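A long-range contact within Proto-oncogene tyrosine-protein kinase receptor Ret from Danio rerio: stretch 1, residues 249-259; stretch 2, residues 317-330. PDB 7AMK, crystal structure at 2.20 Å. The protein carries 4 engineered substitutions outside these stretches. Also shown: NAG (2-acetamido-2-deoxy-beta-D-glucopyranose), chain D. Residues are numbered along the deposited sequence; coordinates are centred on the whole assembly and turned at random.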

# COMPACT_ATOMS: atom_id res chain seq x y z
N ASP A 249 8.17 -8.01 -7.00
CA ASP A 249 7.34 -7.96 -5.80
C ASP A 249 6.54 -9.24 -5.73
O ASP A 249 5.59 -9.43 -6.48
CB ASP A 249 6.41 -6.75 -5.81
CG ASP A 249 5.51 -6.70 -4.57
OD1 ASP A 249 5.17 -7.76 -4.00
OD2 ASP A 249 5.13 -5.58 -4.16
N ARG A 250 6.90 -10.10 -4.78
CA ARG A 250 6.21 -11.37 -4.61
C ARG A 250 5.75 -11.57 -3.17
O ARG A 250 5.53 -12.71 -2.76
CB ARG A 250 7.13 -12.52 -5.05
CG ARG A 250 8.24 -12.08 -5.99
CD ARG A 250 9.12 -13.25 -6.39
NE ARG A 250 8.90 -13.65 -7.78
CZ ARG A 250 8.32 -14.79 -8.15
NH1 ARG A 250 7.88 -15.65 -7.26
NH2 ARG A 250 8.20 -15.07 -9.44
N SER A 251 5.60 -10.50 -2.40
CA SER A 251 5.30 -10.64 -0.98
C SER A 251 3.81 -10.88 -0.77
O SER A 251 2.97 -10.34 -1.51
CB SER A 251 5.75 -9.40 -0.18
OG SER A 251 5.20 -8.20 -0.68
N GLU A 252 3.48 -11.70 0.22
CA GLU A 252 2.08 -11.98 0.47
C GLU A 252 1.36 -10.71 0.91
O GLU A 252 1.95 -9.81 1.52
CB GLU A 252 1.94 -13.06 1.54
CG GLU A 252 2.71 -12.72 2.81
CD GLU A 252 2.36 -13.63 3.97
OE1 GLU A 252 1.16 -13.74 4.29
OE2 GLU A 252 3.29 -14.23 4.54
N GLY A 253 0.06 -10.63 0.59
CA GLY A 253 -0.77 -9.51 0.96
C GLY A 253 -0.73 -8.33 0.01
O GLY A 253 -1.66 -7.51 0.03
N THR A 254 0.31 -8.21 -0.80
CA THR A 254 0.38 -7.13 -1.78
C THR A 254 -0.71 -7.30 -2.84
O THR A 254 -1.06 -8.42 -3.22
CB THR A 254 1.76 -7.09 -2.44
OG1 THR A 254 2.16 -8.42 -2.82
CG2 THR A 254 2.79 -6.50 -1.47
N VAL A 255 -1.24 -6.18 -3.32
CA VAL A 255 -2.31 -6.15 -4.32
C VAL A 255 -1.71 -5.88 -5.68
O VAL A 255 -0.95 -4.92 -5.86
CB VAL A 255 -3.37 -5.10 -3.96
CG1 VAL A 255 -4.43 -4.97 -5.08
CG2 VAL A 255 -4.01 -5.44 -2.63
N PHE A 256 -2.04 -6.73 -6.66
CA PHE A 256 -1.43 -6.62 -7.98
C PHE A 256 -2.38 -6.11 -9.05
O PHE A 256 -1.93 -5.88 -10.18
CB PHE A 256 -0.86 -7.98 -8.41
CG PHE A 256 0.36 -8.38 -7.65
CD1 PHE A 256 0.25 -9.03 -6.43
CD2 PHE A 256 1.62 -8.10 -8.13
CE1 PHE A 256 1.38 -9.40 -5.71
CE2 PHE A 256 2.74 -8.46 -7.43
CZ PHE A 256 2.62 -9.11 -6.21
N GLY A 257 -3.66 -5.93 -8.74
CA GLY A 257 -4.61 -5.50 -9.74
C GLY A 257 -5.91 -5.14 -9.07
O GLY A 257 -6.22 -5.62 -7.98
N THR A 258 -6.67 -4.27 -9.73
CA THR A 258 -7.93 -3.83 -9.17
C THR A 258 -8.95 -3.67 -10.28
O THR A 258 -8.71 -2.95 -11.25
CB THR A 258 -7.77 -2.52 -8.40
OG1 THR A 258 -6.74 -2.68 -7.40
CG2 THR A 258 -9.09 -2.13 -7.73
N LEU A 259 -10.09 -4.35 -10.13
CA LEU A 259 -11.22 -4.19 -11.03
C LEU A 259 -12.42 -3.66 -10.25
O LEU A 259 -12.71 -4.11 -9.13
CB LEU A 259 -11.57 -5.52 -11.72
CG LEU A 259 -10.66 -5.98 -12.86
CD1 LEU A 259 -11.06 -7.36 -13.37
CD2 LEU A 259 -10.66 -4.98 -14.01
N TYR A 317 -12.49 -5.27 -6.69
CA TYR A 317 -11.95 -6.63 -6.69
C TYR A 317 -10.44 -6.54 -6.91
O TYR A 317 -9.99 -5.96 -7.90
CB TYR A 317 -12.62 -7.47 -7.78
CG TYR A 317 -14.09 -7.69 -7.50
CD1 TYR A 317 -14.50 -8.76 -6.71
CD2 TYR A 317 -15.06 -6.81 -7.98
CE1 TYR A 317 -15.80 -8.97 -6.43
CE2 TYR A 317 -16.40 -7.01 -7.70
CZ TYR A 317 -16.76 -8.10 -6.92
OH TYR A 317 -18.07 -8.35 -6.59
N LYS A 318 -9.67 -7.11 -5.99
CA LYS A 318 -8.22 -7.00 -6.03
C LYS A 318 -7.59 -8.39 -5.99
O LYS A 318 -7.88 -9.17 -5.09
CB LYS A 318 -7.72 -6.14 -4.87
CG LYS A 318 -8.40 -4.77 -4.77
CD LYS A 318 -7.93 -3.99 -3.55
N LEU A 319 -6.74 -8.70 -6.97
CA LEU A 319 -6.02 -9.95 -6.93
C LEU A 319 -4.90 -9.84 -5.89
O LEU A 319 -4.12 -8.89 -5.92
CB LEU A 319 -5.45 -10.30 -8.30
CG LEU A 319 -4.72 -11.64 -8.43
CD1 LEU A 319 -5.59 -12.80 -7.96
CD2 LEU A 319 -4.23 -11.88 -9.87
N LYS A 320 -4.85 -10.80 -4.97
CA LYS A 320 -3.91 -10.74 -3.85
C LYS A 320 -3.05 -12.00 -3.83
O LYS A 320 -3.50 -13.07 -4.25
CB LYS A 320 -4.65 -10.60 -2.51
CG LYS A 320 -3.95 -9.76 -1.48
CD LYS A 320 -4.88 -9.47 -0.32
N LEU A 321 -1.82 -11.88 -3.33
CA LEU A 321 -0.96 -13.04 -3.09
C LEU A 321 -1.25 -13.64 -1.71
O LEU A 321 -1.28 -12.92 -0.71
CB LEU A 321 0.52 -12.66 -3.18
CG LEU A 321 1.21 -12.83 -4.53
CD1 LEU A 321 2.66 -12.40 -4.43
CD2 LEU A 321 1.11 -14.27 -4.98
N SER A 322 -1.42 -14.97 -1.67
CA SER A 322 -1.61 -15.70 -0.42
C SER A 322 -0.31 -15.88 0.35
O SER A 322 -0.31 -15.81 1.59
CB SER A 322 -2.21 -17.08 -0.70
OG SER A 322 -3.46 -16.97 -1.37
N GLN A 323 0.80 -16.12 -0.36
CA GLN A 323 2.10 -16.34 0.24
C GLN A 323 3.18 -15.90 -0.74
O GLN A 323 2.94 -15.79 -1.95
CB GLN A 323 2.29 -17.81 0.61
CG GLN A 323 1.88 -18.76 -0.49
CD GLN A 323 1.67 -20.16 0.01
OE1 GLN A 323 2.17 -20.53 1.07
NE2 GLN A 323 0.91 -20.96 -0.74
N ASN A 324 4.38 -15.65 -0.20
CA ASN A 324 5.52 -15.28 -1.02
C ASN A 324 5.79 -16.33 -2.08
O ASN A 324 6.12 -17.48 -1.75
CB ASN A 324 6.76 -15.08 -0.15
CG ASN A 324 6.50 -14.15 1.02
OD1 ASN A 324 5.56 -13.35 1.01
ND2 ASN A 324 7.34 -14.25 2.05
N LEU A 325 5.66 -15.95 -3.36
CA LEU A 325 5.86 -16.89 -4.46
C LEU A 325 7.35 -17.10 -4.71
O LEU A 325 8.12 -16.14 -4.80
CB LEU A 325 5.19 -16.39 -5.73
CG LEU A 325 3.86 -17.07 -6.04
CD1 LEU A 325 3.82 -17.55 -7.48
CD2 LEU A 325 3.61 -18.23 -5.06
N SER A 326 7.74 -18.37 -4.82
CA SER A 326 9.13 -18.69 -5.08
C SER A 326 9.62 -17.93 -6.30
O SER A 326 8.89 -17.73 -7.27
CB SER A 326 9.29 -20.20 -5.29
OG SER A 326 10.58 -20.50 -5.78
N VAL A 327 10.87 -17.47 -6.24
CA VAL A 327 11.42 -16.74 -7.37
C VAL A 327 11.62 -17.61 -8.60
O VAL A 327 11.85 -17.07 -9.68
CB VAL A 327 12.74 -16.07 -6.96
CG1 VAL A 327 12.49 -15.12 -5.82
CG2 VAL A 327 13.78 -17.12 -6.59
N THR A 328 11.52 -18.94 -8.47
CA THR A 328 11.69 -19.81 -9.62
C THR A 328 10.39 -20.04 -10.39
O THR A 328 10.45 -20.51 -11.53
CB THR A 328 12.29 -21.17 -9.20
OG1 THR A 328 11.38 -21.89 -8.36
CG2 THR A 328 13.60 -20.98 -8.46
N GLU A 329 9.24 -19.68 -9.83
CA GLU A 329 7.96 -19.93 -10.49
C GLU A 329 7.75 -19.01 -11.68
O GLU A 329 8.07 -17.81 -11.65
CB GLU A 329 6.81 -19.77 -9.49
CG GLU A 329 6.43 -21.06 -8.75
N GLN A 330 7.17 -19.57 -12.74
CA GLN A 330 6.96 -18.85 -13.99
C GLN A 330 5.70 -19.41 -14.62
O GLN A 330 5.69 -20.56 -15.06
CB GLN A 330 8.17 -19.02 -14.91
CG GLN A 330 7.90 -18.62 -16.35
CD GLN A 330 9.03 -18.99 -17.28
OE1 GLN A 330 10.09 -19.45 -16.84
NE2 GLN A 330 8.82 -18.80 -18.57
C1 NAG D . 7.24 -13.43 3.23
C2 NAG D . 7.76 -14.21 4.44
C3 NAG D . 7.78 -13.31 5.68
C4 NAG D . 8.57 -12.03 5.41
C5 NAG D . 8.03 -11.34 4.16
C6 NAG D . 8.85 -10.14 3.75
C7 NAG D . 5.83 -15.43 5.38
C8 NAG D . 5.16 -16.76 5.50
N2 NAG D . 6.96 -15.40 4.67
O3 NAG D . 8.37 -14.04 6.75
O4 NAG D . 8.46 -11.14 6.52
O5 NAG D . 8.03 -12.24 3.05
O6 NAG D . 9.99 -10.53 3.00
O7 NAG D . 5.36 -14.42 5.90

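The two stretches run antiparallel, their strand axes inclined at 163° and approaching to 4.6 Å, and together they bury 902 Å². Pairing is tightest at the Leu259 end, where Leu259 N donates to Tyr317 O (2.8 Å) and Tyr317 N returns a bond to Leu259 O (2.7 Å). Further along, Phe256 N reaches Leu319 O at 3.1 Å in nearly linear geometry, whereas the bond from Leu319 N to Gly257 O is longer, 3.3 Å, and more bent. Here Lys318 CA also lies 3.1 Å from Gly257 O, a CA-H...O contact, so this carbonyl meets both Leu319 N and the CA of the residue before it.

Beyond Val255, which pairs with Lys320, stretch 1 folds through a type II turn from Ser251 to Thr254. Gly253 occupies the turn position with positive phi, a conformation that favours glycine, and its N donates to Leu321 O (3.0 Å, 172°). The turn is braced from within by a very short bond from Thr254 OG1 to Ser251 O (2.5 Å). Before the turn, Leu325 N donates to Arg250 O (3.3 Å), which also receives a CA-H...O contact from Asn324 CA at 3.1 Å. Backbone contact thus continues past the strands into the loops.

Among the side chains, Val255, Thr258, Lys318 and Lys320 share one face of the sheet. Val255 CG1 packs 3.5 Å from Lys318 CB, and Thr258 OG1 lies 3.7 Å from Lys318 CG, so the aliphatic part of the lysine contributes to the contact; both lysines are modelled only as far as CD. Leu259, Tyr317 and Leu319 point to the other face and are buried, as suits their largely apolar side chains. Leu321 is also buried and points toward stretch 1, bringing CD1 to 3.5 Å from Phe256 CE1. The Phe256 CA-to-CB bond points sideways, but the ring's end comes nearer to make this apolar contact.

Arg250 has the largest area covered by the opposite stretch, 151 Å². Its long side chain extends along the loop after Leu321, with Leu325 O near the guanidinium plane and Val327 N over one face. The bond from Arg250 NH1 to Leu325 O (2.5 Å) is weak, and the position of NH1 is less certain.

Asn324 serves two roles through its amide: OD1 accepts a bond from Glu252 N (2.8 Å), while ND2 is covalently linked to NAG C1 (1.4 Å). Glu252 extends alongside this glycosylated side chain, placing OE2 2.5 Å from NAG O7, so the sugar adjoins both stretches.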